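Local atomic coordinates of histone-lysine N-methyltransferase, H3 lysine-9 specific SUVH4 (Arabidopsis thaliana, PDB entry 4QEO), a protein that binds methylated DNA and methylates histone H3, setting a mark of transcriptional repression needed to maintain CpNpG and asymmetric DNA methylation. Residues A[70-75]-A[180-185]; A[79-84]-A[109-114]; A[173-178]-A[372-377]. All blocks are in the same frame, centred on the assembly; numbering follows the deposited sequence.

Contact 1 (A[70-75]-A[180-185]); sequences FSRAEM and RVYTYD. With nucleotides of chain B.
Y182 holds its CG anti to its carbonyl carbon (chi1 -65°), which sends the ring off strand 180-185 and against the start of the helix in 70-75. R72, bent at chi2 and chi3, folds its aliphatic chain across that ring, so that CD sits over one face, 4.1 Å from the centroid of the Y182 ring, while the guanidinium plane stands nearly perpendicular to it. M75, turned at chi3, brings its methyl CE off-centre to 3.7 Å from Y182 CG. These CH-pi contacts help to hold the ring, and with it the hydroxyl: Y182 OH donates to OP2 of DT9 of chain B at 2.6 Å and accepts from R180 NH2 at 2.9 Å. The two arginines share the preceding phosphate, R72 NH1 reaching OP1 of DA8 of chain B and R180 NH2 making a very short hydrogen bond, 2.5 Å, to its OP2. The helix start joins in directly, since R72 N makes an almost straight hydrogen bond (174°) to OP1 of DT9 of chain B, 3.0 Å away, a site where the helix dipole probably adds to the attraction. S71 is the N-cap, its OG accepting from E74 N. The result is a DNA-backbone site of the SRA domain, built where helix 72-78 rests on strand 180-197, with strands 68-69 and 165-172 alongside that strand; R72 NH2 bonds to H83 O and N86 O in the following loop.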
loop_
_atom_site.group_PDB
_atom_site.type_symbol
_atom_site.label_atom_id
_atom_site.label_comp_id
_atom_site.label_asym_id
_atom_site.label_seq_id
_atom_site.Cartn_x
_atom_site.Cartn_y
_atom_site.Cartn_z
ATOM N N PHE A 70 0.913 -2.841 8.004
ATOM C CA PHE A 70 0.217 -1.621 8.433
ATOM C C PHE A 70 -0.750 -1.862 9.592
ATOM O O PHE A 70 -1.380 -0.930 10.091
ATOM C CB PHE A 70 -0.446 -0.927 7.221
ATOM C CG PHE A 70 0.563 -0.377 6.244
ATOM C CD1 PHE A 70 1.256 -1.227 5.396
ATOM C CD2 PHE A 70 0.859 0.966 6.215
ATOM C CE1 PHE A 70 2.207 -0.742 4.526
ATOM C CE2 PHE A 70 1.806 1.454 5.334
ATOM C CZ PHE A 70 2.480 0.600 4.494
ATOM N N SER A 71 -0.817 -3.113 10.049
ATOM C CA SER A 71 -1.667 -3.486 11.178
ATOM C C SER A 71 -1.305 -4.894 11.672
ATOM O O SER A 71 -0.691 -5.660 10.927
ATOM C CB SER A 71 -3.141 -3.447 10.765
ATOM O OG SER A 71 -3.446 -4.533 9.901
ATOM N N ARG A 72 -1.654 -5.230 12.920
ATOM C CA ARG A 72 -1.486 -6.607 13.412
ATOM C C ARG A 72 -2.350 -7.541 12.553
ATOM O O ARG A 72 -1.945 -8.660 12.174
ATOM C CB ARG A 72 -1.859 -6.717 14.916
ATOM C CG ARG A 72 -0.853 -6.060 15.905
ATOM C CD ARG A 72 0.506 -6.861 15.977
ATOM N NE ARG A 72 0.197 -8.257 16.268
ATOM C CZ ARG A 72 0.288 -8.808 17.475
ATOM N NH1 ARG A 72 0.761 -8.114 18.507
ATOM N NH2 ARG A 72 -0.083 -10.069 17.640
ATOM N N ALA A 73 -3.530 -7.036 12.189
ATOM C CA ALA A 73 -4.480 -7.793 11.371
ATOM C C ALA A 73 -3.892 -8.239 10.033
ATOM O O ALA A 73 -4.142 -9.352 9.601
ATOM C CB ALA A 73 -5.778 -6.978 11.149
ATOM N N GLU A 74 -3.127 -7.368 9.370
ATOM C CA GLU A 74 -2.506 -7.721 8.084
ATOM C C GLU A 74 -1.614 -8.955 8.229
ATOM O O GLU A 74 -1.610 -9.870 7.373
ATOM C CB GLU A 74 -1.642 -6.568 7.569
ATOM C CG GLU A 74 -2.290 -5.651 6.596
ATOM C CD GLU A 74 -1.268 -4.908 5.746
ATOM O OE1 GLU A 74 -1.651 -4.384 4.682
ATOM O OE2 GLU A 74 -0.078 -4.868 6.130
ATOM N N MET A 75 -0.851 -8.967 9.325
ATOM C CA MET A 75 0.005 -10.106 9.665
ATOM C C MET A 75 -0.806 -11.371 9.849
ATOM O O MET A 75 -0.397 -12.451 9.395
ATOM C CB MET A 75 0.855 -9.817 10.920
ATOM C CG MET A 75 1.848 -8.701 10.669
ATOM S SD MET A 75 3.053 -8.484 11.990
ATOM C CE MET A 75 2.153 -7.356 12.971
ATOM N N ARG A 180 0.420 3.557 13.205
ATOM C CA ARG A 180 1.421 2.556 13.525
ATOM C C ARG A 180 1.787 1.634 12.367
ATOM O O ARG A 180 0.988 1.357 11.521
ATOM C CB ARG A 180 0.986 1.747 14.722
ATOM C CG ARG A 180 2.173 1.259 15.511
ATOM C CD ARG A 180 2.015 1.388 17.011
ATOM N NE ARG A 180 1.843 0.062 17.492
ATOM C CZ ARG A 180 1.611 -0.275 18.739
ATOM N NH1 ARG A 180 1.536 0.652 19.671
ATOM N NH2 ARG A 180 1.456 -1.533 19.021
ATOM N N VAL A 181 3.031 1.203 12.340
ATOM C CA VAL A 181 3.495 0.287 11.344
ATOM C C VAL A 181 4.359 -0.790 12.002
ATOM O O VAL A 181 4.987 -0.531 12.990
ATOM C CB VAL A 181 4.255 1.032 10.259
ATOM C CG1 VAL A 181 5.563 1.532 10.761
ATOM C CG2 VAL A 181 4.481 0.162 9.070
ATOM N N TYR A 182 4.346 -1.986 11.449
ATOM C CA TYR A 182 5.095 -3.105 12.008
ATOM C C TYR A 182 6.118 -3.560 10.977
ATOM O O TYR A 182 5.753 -3.901 9.863
ATOM C CB TYR A 182 4.130 -4.238 12.359
ATOM C CG TYR A 182 3.180 -3.855 13.468
ATOM C CD1 TYR A 182 1.937 -3.289 13.186
ATOM C CD2 TYR A 182 3.535 -4.035 14.801
ATOM C CE1 TYR A 182 1.059 -2.914 14.213
ATOM C CE2 TYR A 182 2.669 -3.665 15.833
ATOM C CZ TYR A 182 1.436 -3.106 15.535
ATOM O OH TYR A 182 0.575 -2.740 16.565
ATOM N N THR A 183 7.402 -3.545 11.319
ATOM C CA THR A 183 8.395 -3.985 10.345
ATOM C C THR A 183 8.952 -5.330 10.761
ATOM O O THR A 183 9.395 -5.506 11.900
ATOM C CB THR A 183 9.558 -2.988 10.206
ATOM O OG1 THR A 183 10.266 -2.920 11.455
ATOM C CG2 THR A 183 9.021 -1.610 9.834
ATOM N N TYR A 184 8.912 -6.284 9.840
ATOM C CA TYR A 184 9.615 -7.541 10.035
ATOM C C TYR A 184 11.117 -7.294 9.940
ATOM O O TYR A 184 11.615 -6.879 8.890
ATOM C CB TYR A 184 9.173 -8.562 8.980
ATOM C CG TYR A 184 10.034 -9.806 8.974
ATOM C CD1 TYR A 184 10.307 -10.487 10.157
ATOM C CD2 TYR A 184 10.557 -10.311 7.785
ATOM C CE1 TYR A 184 11.106 -11.618 10.166
ATOM C CE2 TYR A 184 11.351 -11.443 7.782
ATOM C CZ TYR A 184 11.622 -12.092 8.972
ATOM O OH TYR A 184 12.414 -13.223 8.973
ATOM N N ASP A 185 11.846 -7.574 11.022
ATOM C CA ASP A 185 13.244 -7.195 11.094
ATOM C C ASP A 185 14.222 -8.361 10.943
ATOM O O ASP A 185 15.431 -8.197 11.151
ATOM C CB ASP A 185 13.506 -6.436 12.403
ATOM C CG ASP A 185 12.870 -5.049 12.408
ATOM O OD1 ASP A 185 12.498 -4.547 11.321
ATOM O OD2 ASP A 185 12.747 -4.453 13.495
ATOM P P DA B 8 0.705 -4.828 20.322
ATOM O OP1 DA B 8 1.692 -5.378 19.447
ATOM O OP2 DA B 8 0.510 -3.424 20.349
ATOM O "O5'" DA B 8 -0.617 -5.519 19.808
ATOM C "C5'" DA B 8 -1.882 -5.031 20.213
ATOM C "C4'" DA B 8 -2.784 -4.877 19.018
ATOM O "O4'" DA B 8 -4.143 -4.937 19.461
ATOM C "C3'" DA B 8 -2.658 -3.529 18.331
ATOM O "O3'" DA B 8 -3.044 -3.658 16.964
ATOM C "C2'" DA B 8 -3.563 -2.657 19.176
ATOM C "C1'" DA B 8 -4.606 -3.628 19.726
ATOM N N9 DA B 8 -4.888 -3.545 21.153
ATOM C C8 DA B 8 -4.043 -3.244 22.187
ATOM N N7 DA B 8 -4.607 -3.309 23.365
ATOM C C5 DA B 8 -5.907 -3.695 23.090
ATOM C C6 DA B 8 -7.016 -3.942 23.917
ATOM N N6 DA B 8 -6.987 -3.844 25.243
ATOM N N1 DA B 8 -8.166 -4.316 23.325
ATOM C C2 DA B 8 -8.198 -4.413 21.995
ATOM N N3 DA B 8 -7.225 -4.217 21.114
ATOM C C4 DA B 8 -6.092 -3.853 21.734
ATOM P P DT B 9 -2.888 -2.568 15.876
ATOM O OP1 DT B 9 -2.965 -3.180 14.602
ATOM O OP2 DT B 9 -1.765 -1.756 16.216
ATOM O "O5'" DT B 9 -4.201 -1.710 16.097
ATOM C "C5'" DT B 9 -5.478 -2.217 15.709
ATOM C "C4'" DT B 9 -6.598 -1.372 16.271
ATOM O "O4'" DT B 9 -6.719 -1.580 17.674
ATOM C "C3'" DT B 9 -6.457 0.142 16.103
ATOM O "O3'" DT B 9 -7.202 0.562 14.973
ATOM C "C2'" DT B 9 -7.049 0.716 17.376
ATOM C "C1'" DT B 9 -7.441 -0.497 18.200
ATOM N N1 DT B 9 -7.125 -0.420 19.621
ATOM C C2 DT B 9 -8.120 -0.681 20.532
ATOM O O2 DT B 9 -9.267 -0.916 20.213
ATOM N N3 DT B 9 -7.718 -0.643 21.838
ATOM C C4 DT B 9 -6.450 -0.394 22.311
ATOM O O4 DT B 9 -6.237 -0.413 23.510
ATOM C C5 DT B 9 -5.453 -0.153 21.301
ATOM C C7 DT B 9 -4.051 0.148 21.722
ATOM C C6 DT B 9 -5.832 -0.193 20.022
#

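Contact 2 (A[79-84]-A[109-114]); sequences GFHNHW and SIVMSG. With nucleotides of chain B; nucleotides of chain C.
A buried histidine-serine hydrogen bond joins the loop after helix 72-78 to strand 106-112 of the SRA domain, just behind the DNA-binding surface. H81 keeps CG anti to its backbone N (chi1 -166°), and S109 does the same with OG, so the two side chains meet tip to edge: H81 ND1 and S109 OG lie 2.8 Å apart and nearly in line, with either able to be the donor. The other ring nitrogen, NE2, donates to N86 O, so the imidazole is gripped at both ends and its rotation is set. V111 then lays CG2 over the centre of one ring face, 3.8 Å from the centroid of the H81 ring. Both segments go on to reach the nucleic acid. S113 OG donates to OP1 of DA8 of chain B at 2.7 Å, and S113 N to O2 of the 5-methylcytosine nucleotide 5CM7 of chain B at 3.1 Å. From the loop, W84 presents its ring edge to the bases, CZ3 lying 3.3 Å from N3 of DA8 of chain B. H81 packs against R72 and M75 of helix 72-78 and D89 of strand 88-91, while F80 and S109 also touch strand 165-172.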
loop_
_atom_site.group_PDB
_atom_site.type_symbol
_atom_site.label_atom_id
_atom_site.label_comp_id
_atom_site.label_asym_id
_atom_site.label_seq_id
_atom_site.Cartn_x
_atom_site.Cartn_y
_atom_site.Cartn_z
ATOM N N GLY A 79 -0.815 -14.876 7.448
ATOM C CA GLY A 79 -0.392 -16.061 8.173
ATOM C C GLY A 79 1.000 -15.910 8.778
ATOM O O GLY A 79 1.573 -16.891 9.253
ATOM N N PHE A 80 1.515 -14.680 8.763
ATOM C CA PHE A 80 2.844 -14.322 9.302
ATOM C C PHE A 80 2.866 -14.349 10.840
ATOM O O PHE A 80 3.840 -14.804 11.464
ATOM C CB PHE A 80 3.221 -12.922 8.778
ATOM C CG PHE A 80 4.545 -12.392 9.283
ATOM C CD1 PHE A 80 4.617 -11.672 10.467
ATOM C CD2 PHE A 80 5.716 -12.589 8.550
ATOM C CE1 PHE A 80 5.844 -11.167 10.928
ATOM C CE2 PHE A 80 6.945 -12.088 8.995
ATOM C CZ PHE A 80 7.013 -11.385 10.187
ATOM N N HIS A 81 1.807 -13.824 11.442
ATOM C CA HIS A 81 1.632 -13.859 12.896
ATOM C C HIS A 81 0.132 -13.987 13.155
ATOM O O HIS A 81 -0.650 -13.103 12.800
ATOM C CB HIS A 81 2.212 -12.589 13.534
ATOM C CG HIS A 81 2.393 -12.670 15.023
ATOM N ND1 HIS A 81 3.609 -12.963 15.614
ATOM C CD2 HIS A 81 1.516 -12.474 16.041
ATOM C CE1 HIS A 81 3.470 -12.951 16.929
ATOM N NE2 HIS A 81 2.211 -12.657 17.216
ATOM N N ASN A 82 -0.264 -15.096 13.772
ATOM C CA ASN A 82 -1.658 -15.538 13.738
ATOM C C ASN A 82 -2.568 -15.120 14.888
ATOM O O ASN A 82 -3.721 -15.536 14.950
ATOM C CB ASN A 82 -1.714 -17.053 13.538
ATOM C CG ASN A 82 -1.185 -17.462 12.177
ATOM O OD1 ASN A 82 -1.912 -17.409 11.171
ATOM N ND2 ASN A 82 0.098 -17.840 12.128
ATOM N N HIS A 83 -2.059 -14.287 15.781
ATOM C CA HIS A 83 -2.890 -13.685 16.822
ATOM C C HIS A 83 -2.868 -12.201 16.575
ATOM O O HIS A 83 -1.832 -11.663 16.175
ATOM C CB HIS A 83 -2.300 -13.947 18.205
ATOM C CG HIS A 83 -2.225 -15.388 18.569
ATOM N ND1 HIS A 83 -1.046 -15.996 18.947
ATOM C CD2 HIS A 83 -3.183 -16.341 18.641
ATOM C CE1 HIS A 83 -1.280 -17.267 19.223
ATOM N NE2 HIS A 83 -2.569 -17.502 19.042
ATOM N N TRP A 84 -4.000 -11.530 16.790
ATOM C CA TRP A 84 -4.054 -10.088 16.553
ATOM C C TRP A 84 -3.545 -9.332 17.761
ATOM O O TRP A 84 -3.186 -8.160 17.668
ATOM C CB TRP A 84 -5.469 -9.610 16.152
ATOM C CG TRP A 84 -6.572 -9.913 17.155
ATOM C CD1 TRP A 84 -7.366 -11.027 17.189
ATOM C CD2 TRP A 84 -7.006 -9.080 18.250
ATOM N NE1 TRP A 84 -8.240 -10.954 18.253
ATOM C CE2 TRP A 84 -8.050 -9.767 18.910
ATOM C CE3 TRP A 84 -6.595 -7.835 18.746
ATOM C CZ2 TRP A 84 -8.707 -9.241 20.026
ATOM C CZ3 TRP A 84 -7.245 -7.313 19.856
ATOM C CH2 TRP A 84 -8.284 -8.021 20.490
ATOM N N SER A 109 7.427 -16.594 15.823
ATOM C CA SER A 109 7.288 -15.160 15.531
ATOM C C SER A 109 6.938 -14.385 16.799
ATOM O O SER A 109 6.030 -14.777 17.552
ATOM C CB SER A 109 6.214 -14.933 14.441
ATOM O OG SER A 109 5.992 -13.545 14.203
ATOM N N ILE A 110 7.667 -13.296 17.050
ATOM C CA ILE A 110 7.314 -12.416 18.160
ATOM C C ILE A 110 7.135 -10.988 17.688
ATOM O O ILE A 110 7.680 -10.590 16.675
ATOM C CB ILE A 110 8.359 -12.445 19.320
ATOM C CG1 ILE A 110 9.699 -11.876 18.834
ATOM C CG2 ILE A 110 8.526 -13.874 19.833
ATOM C CD1 ILE A 110 10.707 -11.642 19.941
ATOM N N VAL A 111 6.374 -10.209 18.450
ATOM C CA VAL A 111 6.193 -8.806 18.122
ATOM C C VAL A 111 6.644 -7.952 19.302
ATOM O O VAL A 111 6.205 -8.164 20.435
ATOM C CB VAL A 111 4.703 -8.501 17.829
ATOM C CG1 VAL A 111 4.513 -7.019 17.549
ATOM C CG2 VAL A 111 4.198 -9.357 16.657
ATOM N N MET A 112 7.512 -6.978 19.039
ATOM C CA MET A 112 7.943 -6.045 20.074
ATOM C C MET A 112 7.273 -4.699 19.840
ATOM O O MET A 112 7.535 -4.027 18.840
ATOM C CB MET A 112 9.473 -5.845 20.033
ATOM C CG MET A 112 10.314 -7.095 19.882
ATOM S SD MET A 112 12.064 -6.726 19.484
ATOM C CE MET A 112 12.399 -5.401 20.649
ATOM N N SER A 113 6.407 -4.293 20.758
ATOM C CA SER A 113 5.616 -3.092 20.532
ATOM C C SER A 113 5.765 -2.160 21.707
ATOM O O SER A 113 5.016 -1.202 21.833
ATOM C CB SER A 113 4.149 -3.458 20.336
ATOM O OG SER A 113 3.994 -4.067 19.066
ATOM N N GLY A 114 6.733 -2.459 22.565
ATOM C CA GLY A 114 7.061 -1.587 23.681
ATOM C C GLY A 114 5.996 -1.578 24.764
ATOM O O GLY A 114 5.841 -0.598 25.486
ATOM P P DA B 8 0.705 -4.828 20.322
ATOM O OP1 DA B 8 1.692 -5.378 19.447
ATOM O OP2 DA B 8 0.510 -3.424 20.349
ATOM O "O5'" DA B 8 -0.617 -5.519 19.808
ATOM C "C5'" DA B 8 -1.882 -5.031 20.213
ATOM C "C4'" DA B 8 -2.784 -4.877 19.018
ATOM O "O4'" DA B 8 -4.143 -4.937 19.461
ATOM C "C3'" DA B 8 -2.658 -3.529 18.331
ATOM O "O3'" DA B 8 -3.044 -3.658 16.964
ATOM C "C2'" DA B 8 -3.563 -2.657 19.176
ATOM C "C1'" DA B 8 -4.606 -3.628 19.726
ATOM N N9 DA B 8 -4.888 -3.545 21.153
ATOM C C8 DA B 8 -4.043 -3.244 22.187
ATOM N N7 DA B 8 -4.607 -3.309 23.365
ATOM C C5 DA B 8 -5.907 -3.695 23.090
ATOM C C6 DA B 8 -7.016 -3.942 23.917
ATOM N N6 DA B 8 -6.987 -3.844 25.243
ATOM N N1 DA B 8 -8.166 -4.316 23.325
ATOM C C2 DA B 8 -8.198 -4.413 21.995
ATOM N N3 DA B 8 -7.225 -4.217 21.114
ATOM C C4 DA B 8 -6.092 -3.853 21.734
ATOM N N1 5CM B 7 4.210 -7.270 23.669
ATOM C C2 5CM B 7 5.395 -6.549 23.861
ATOM N N3 5CM B 7 6.461 -7.077 24.463
ATOM C C4 5CM B 7 6.442 -8.306 24.905
ATOM C C5 5CM B 7 5.217 -9.076 24.721
ATOM C C5A 5CM B 7 5.163 -10.468 25.226
ATOM C C6 5CM B 7 4.133 -8.498 24.115
ATOM O O2 5CM B 7 5.501 -5.427 23.461
ATOM N N4 5CM B 7 7.467 -8.850 25.500
ATOM C "C1'" 5CM B 7 3.064 -6.613 23.084
ATOM C "C2'" 5CM B 7 2.238 -7.278 21.997
ATOM C "C3'" 5CM B 7 0.897 -6.620 22.221
ATOM C "C4'" 5CM B 7 0.814 -6.594 23.733
ATOM O "O4'" 5CM B 7 2.150 -6.444 24.148
ATOM O "O3'" 5CM B 7 0.894 -5.273 21.780
ATOM C "C5'" 5CM B 7 0.114 -7.788 24.389
ATOM O "O5'" 5CM B 7 0.605 -9.062 24.061
ATOM P P 5CM B 7 0.510 -10.289 25.019
ATOM O OP1 5CM B 7 1.372 -11.298 24.504
ATOM O OP2 5CM B 7 0.617 -9.859 26.366
ATOM P P DG C 7 -16.899 -5.697 20.583
ATOM O OP1 DG C 7 -17.351 -4.830 19.530
ATOM O OP2 DG C 7 -17.699 -6.836 20.958
ATOM O "O5'" DG C 7 -15.558 -6.409 20.138
ATOM C "C5'" DG C 7 -14.572 -5.754 19.343
ATOM C "C4'" DG C 7 -13.391 -6.675 19.159
ATOM O "O4'" DG C 7 -12.630 -6.674 20.375
ATOM C "C3'" DG C 7 -13.761 -8.129 18.916
ATOM O "O3'" DG C 7 -13.844 -8.363 17.519
ATOM C "C2'" DG C 7 -12.612 -8.883 19.553
ATOM C "C1'" DG C 7 -12.108 -7.952 20.646
ATOM N N9 DG C 7 -12.514 -8.313 21.996
ATOM C C8 DG C 7 -13.730 -8.817 22.377
ATOM N N7 DG C 7 -13.810 -9.047 23.656
ATOM C C5 DG C 7 -12.577 -8.657 24.151
ATOM C C6 DG C 7 -12.074 -8.673 25.475
ATOM O O6 DG C 7 -12.635 -9.045 26.505
ATOM N N1 DG C 7 -10.771 -8.199 25.530
ATOM C C2 DG C 7 -10.041 -7.774 24.451
ATOM N N2 DG C 7 -8.803 -7.351 24.710
ATOM N N3 DG C 7 -10.499 -7.751 23.215
ATOM C C4 DG C 7 -11.761 -8.214 23.137
#

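Contact 3 (A[173-178]-A[372-377]); sequences CKSSYT and WEYIPA
This is an interface between two domains: the loop 173-178, a beta hairpin turn of the SRA domain linking antiparallel strands 165-172 and 180-197, lies against the loop 372-377 of the SET domain. It is van der Waals in character, and its centre is Y374. With CG anti to its carbonyl carbon (chi1 -73°), the Y374 side chain extends from the SET loop against the hairpin turn, where three residues meet it at different points along its length. T178 OG1 lies at the root, 3.4 Å from Y374 CB, the two side chains crossing at about a right angle. S175 OG comes in at the ring edge, near its plane, 3.9 Å from Y374 CD2. Farther out, C173 SG forms an oblique sulfur-aromatic contact, 4.6 Å from the centroid of the Y374 ring. The burial probably has a cost, for the backbone N of Y374 is enclosed with no partner in the model. An alanine at Y374 would remove the ring and hydroxyl, and would probably loosen the seam between the domains by losing the ring's contacts to C173 and S175 and its packing on F70 and V181. A second, smaller point of contact lies along the loop, where P376 meets Y177. There Y177 OH is hydrogen-bonded to D321 at the far end of the ring, while at its near end the two side chains cross almost perpendicularly, with Y177 CB 3.8 Å from P376 CG.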
loop_
_atom_site.group_PDB
_atom_site.type_symbol
_atom_site.label_atom_id
_atom_site.label_comp_id
_atom_site.label_asym_id
_atom_site.label_seq_id
_atom_site.Cartn_x
_atom_site.Cartn_y
_atom_site.Cartn_z
ATOM N N CYS A 173 4.040 6.248 14.026
ATOM C CA CYS A 173 4.152 7.080 12.836
ATOM C C CYS A 173 3.510 8.444 13.068
ATOM O O CYS A 173 2.393 8.532 13.569
ATOM C CB CYS A 173 3.460 6.411 11.646
ATOM S SG CYS A 173 4.260 4.937 11.041
ATOM N N LYS A 174 4.222 9.505 12.713
ATOM C CA LYS A 174 3.603 10.820 12.621
ATOM C C LYS A 174 3.176 11.015 11.179
ATOM O O LYS A 174 3.881 11.620 10.378
ATOM C CB LYS A 174 4.547 11.930 13.090
ATOM C CG LYS A 174 6.024 11.651 12.875
ATOM C CD LYS A 174 6.868 12.614 13.697
ATOM C CE LYS A 174 8.230 12.027 14.056
ATOM N NZ LYS A 174 9.208 12.113 12.935
ATOM N N SER A 175 2.017 10.454 10.860
ATOM C CA SER A 175 1.500 10.443 9.504
ATOM C C SER A 175 0.043 10.860 9.567
ATOM O O SER A 175 -0.609 10.683 10.598
ATOM C CB SER A 175 1.608 9.034 8.918
ATOM O OG SER A 175 1.573 9.052 7.503
ATOM N N SER A 176 -0.463 11.418 8.472
ATOM C CA SER A 176 -1.860 11.835 8.403
ATOM C C SER A 176 -2.815 10.671 8.679
ATOM O O SER A 176 -3.836 10.843 9.346
ATOM C CB SER A 176 -2.178 12.456 7.032
ATOM O OG SER A 176 -1.595 13.745 6.881
ATOM N N TYR A 177 -2.485 9.505 8.125
ATOM C CA TYR A 177 -3.401 8.386 8.076
ATOM C C TYR A 177 -2.986 7.115 8.772
ATOM O O TYR A 177 -3.807 6.287 9.053
ATOM C CB TYR A 177 -3.686 8.073 6.624
ATOM C CG TYR A 177 -4.207 9.249 5.865
ATOM C CD1 TYR A 177 -5.239 10.007 6.360
ATOM C CD2 TYR A 177 -3.674 9.602 4.665
ATOM C CE1 TYR A 177 -5.730 11.081 5.667
ATOM C CE2 TYR A 177 -4.150 10.682 3.976
ATOM C CZ TYR A 177 -5.182 11.418 4.484
ATOM O OH TYR A 177 -5.649 12.488 3.801
ATOM N N THR A 178 -1.697 6.947 8.996
ATOM C CA THR A 178 -1.189 5.705 9.571
ATOM C C THR A 178 -0.587 5.947 10.924
ATOM O O THR A 178 0.422 6.560 11.050
ATOM C CB THR A 178 -0.088 5.154 8.694
ATOM O OG1 THR A 178 -0.435 5.336 7.325
ATOM C CG2 THR A 178 0.156 3.690 8.992
ATOM N N TRP A 372 6.660 10.886 0.132
ATOM C CA TRP A 372 7.394 11.117 1.371
ATOM C C TRP A 372 6.613 10.626 2.569
ATOM O O TRP A 372 7.125 10.591 3.675
ATOM C CB TRP A 372 7.706 12.598 1.549
ATOM C CG TRP A 372 8.806 13.095 0.669
ATOM C CD1 TRP A 372 9.467 12.398 -0.298
ATOM C CD2 TRP A 372 9.375 14.403 0.683
ATOM N NE1 TRP A 372 10.415 13.197 -0.891
ATOM C CE2 TRP A 372 10.377 14.435 -0.305
ATOM C CE3 TRP A 372 9.127 15.558 1.433
ATOM C CZ2 TRP A 372 11.133 15.575 -0.563
ATOM C CZ3 TRP A 372 9.876 16.691 1.174
ATOM C CH2 TRP A 372 10.868 16.690 0.186
ATOM N N GLU A 373 5.362 10.259 2.346
ATOM C CA GLU A 373 4.534 9.743 3.425
ATOM C C GLU A 373 3.786 8.487 3.004
ATOM O O GLU A 373 3.752 8.129 1.827
ATOM C CB GLU A 373 3.545 10.809 3.916
ATOM C CG GLU A 373 3.256 11.907 2.913
ATOM C CD GLU A 373 2.196 12.884 3.395
ATOM O OE1 GLU A 373 1.966 13.905 2.714
ATOM O OE2 GLU A 373 1.586 12.627 4.454
ATOM N N TYR A 374 3.185 7.835 3.986
ATOM C CA TYR A 374 2.418 6.619 3.769
ATOM C C TYR A 374 1.181 6.885 2.924
ATOM O O TYR A 374 0.490 7.877 3.132
ATOM C CB TYR A 374 2.036 6.015 5.122
ATOM C CG TYR A 374 3.213 5.372 5.836
ATOM C CD1 TYR A 374 3.648 4.104 5.484
ATOM C CD2 TYR A 374 3.895 6.039 6.850
ATOM C CE1 TYR A 374 4.726 3.507 6.129
ATOM C CE2 TYR A 374 4.976 5.452 7.493
ATOM C CZ TYR A 374 5.389 4.190 7.127
ATOM O OH TYR A 374 6.461 3.601 7.769
ATOM N N ILE A 375 0.933 6.008 1.951
ATOM C CA ILE A 375 -0.273 6.073 1.126
ATOM C C ILE A 375 -1.132 4.813 1.319
ATOM O O ILE A 375 -0.740 3.713 0.911
ATOM C CB ILE A 375 0.067 6.230 -0.365
ATOM C CG1 ILE A 375 0.908 7.491 -0.586
ATOM C CG2 ILE A 375 -1.209 6.282 -1.197
ATOM C CD1 ILE A 375 1.293 7.731 -2.025
ATOM N N PRO A 376 -2.300 4.964 1.966
ATOM C CA PRO A 376 -3.172 3.807 2.193
ATOM C C PRO A 376 -3.766 3.287 0.889
ATOM O O PRO A 376 -4.067 4.070 -0.018
ATOM C CB PRO A 376 -4.283 4.372 3.093
ATOM C CG PRO A 376 -3.692 5.610 3.705
ATOM C CD PRO A 376 -2.803 6.174 2.635
ATOM N N ALA A 377 -3.939 1.973 0.806
ATOM C CA ALA A 377 -4.549 1.338 -0.360
ATOM C C ALA A 377 -5.959 1.872 -0.574
ATOM O O ALA A 377 -6.751 1.915 0.360
ATOM C CB ALA A 377 -4.588 -0.181 -0.165
#

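Contacts 1 and 2 lie within the SRA domain and reach one beta sheet, with contact 2 nested in the loop that contact 1 closes; they also touch directly, R72 lying against H81 and Y184 against F80. Contact 2 is fully buried, whereas contacts 1 and 3 are partly buried. Their chemistry follows their place: contact 1 sets charged and hydroxyl groups against phosphates, contact 2 hides a histidine-serine pair behind the DNA surface, and contact 3, between domains, relies on apolar and sulfur-aromatic packing. Contact 3 meets contact 1 through F70 and V181, which both touch Y374, but does not touch contact 2, whose centre is about 21 Å away.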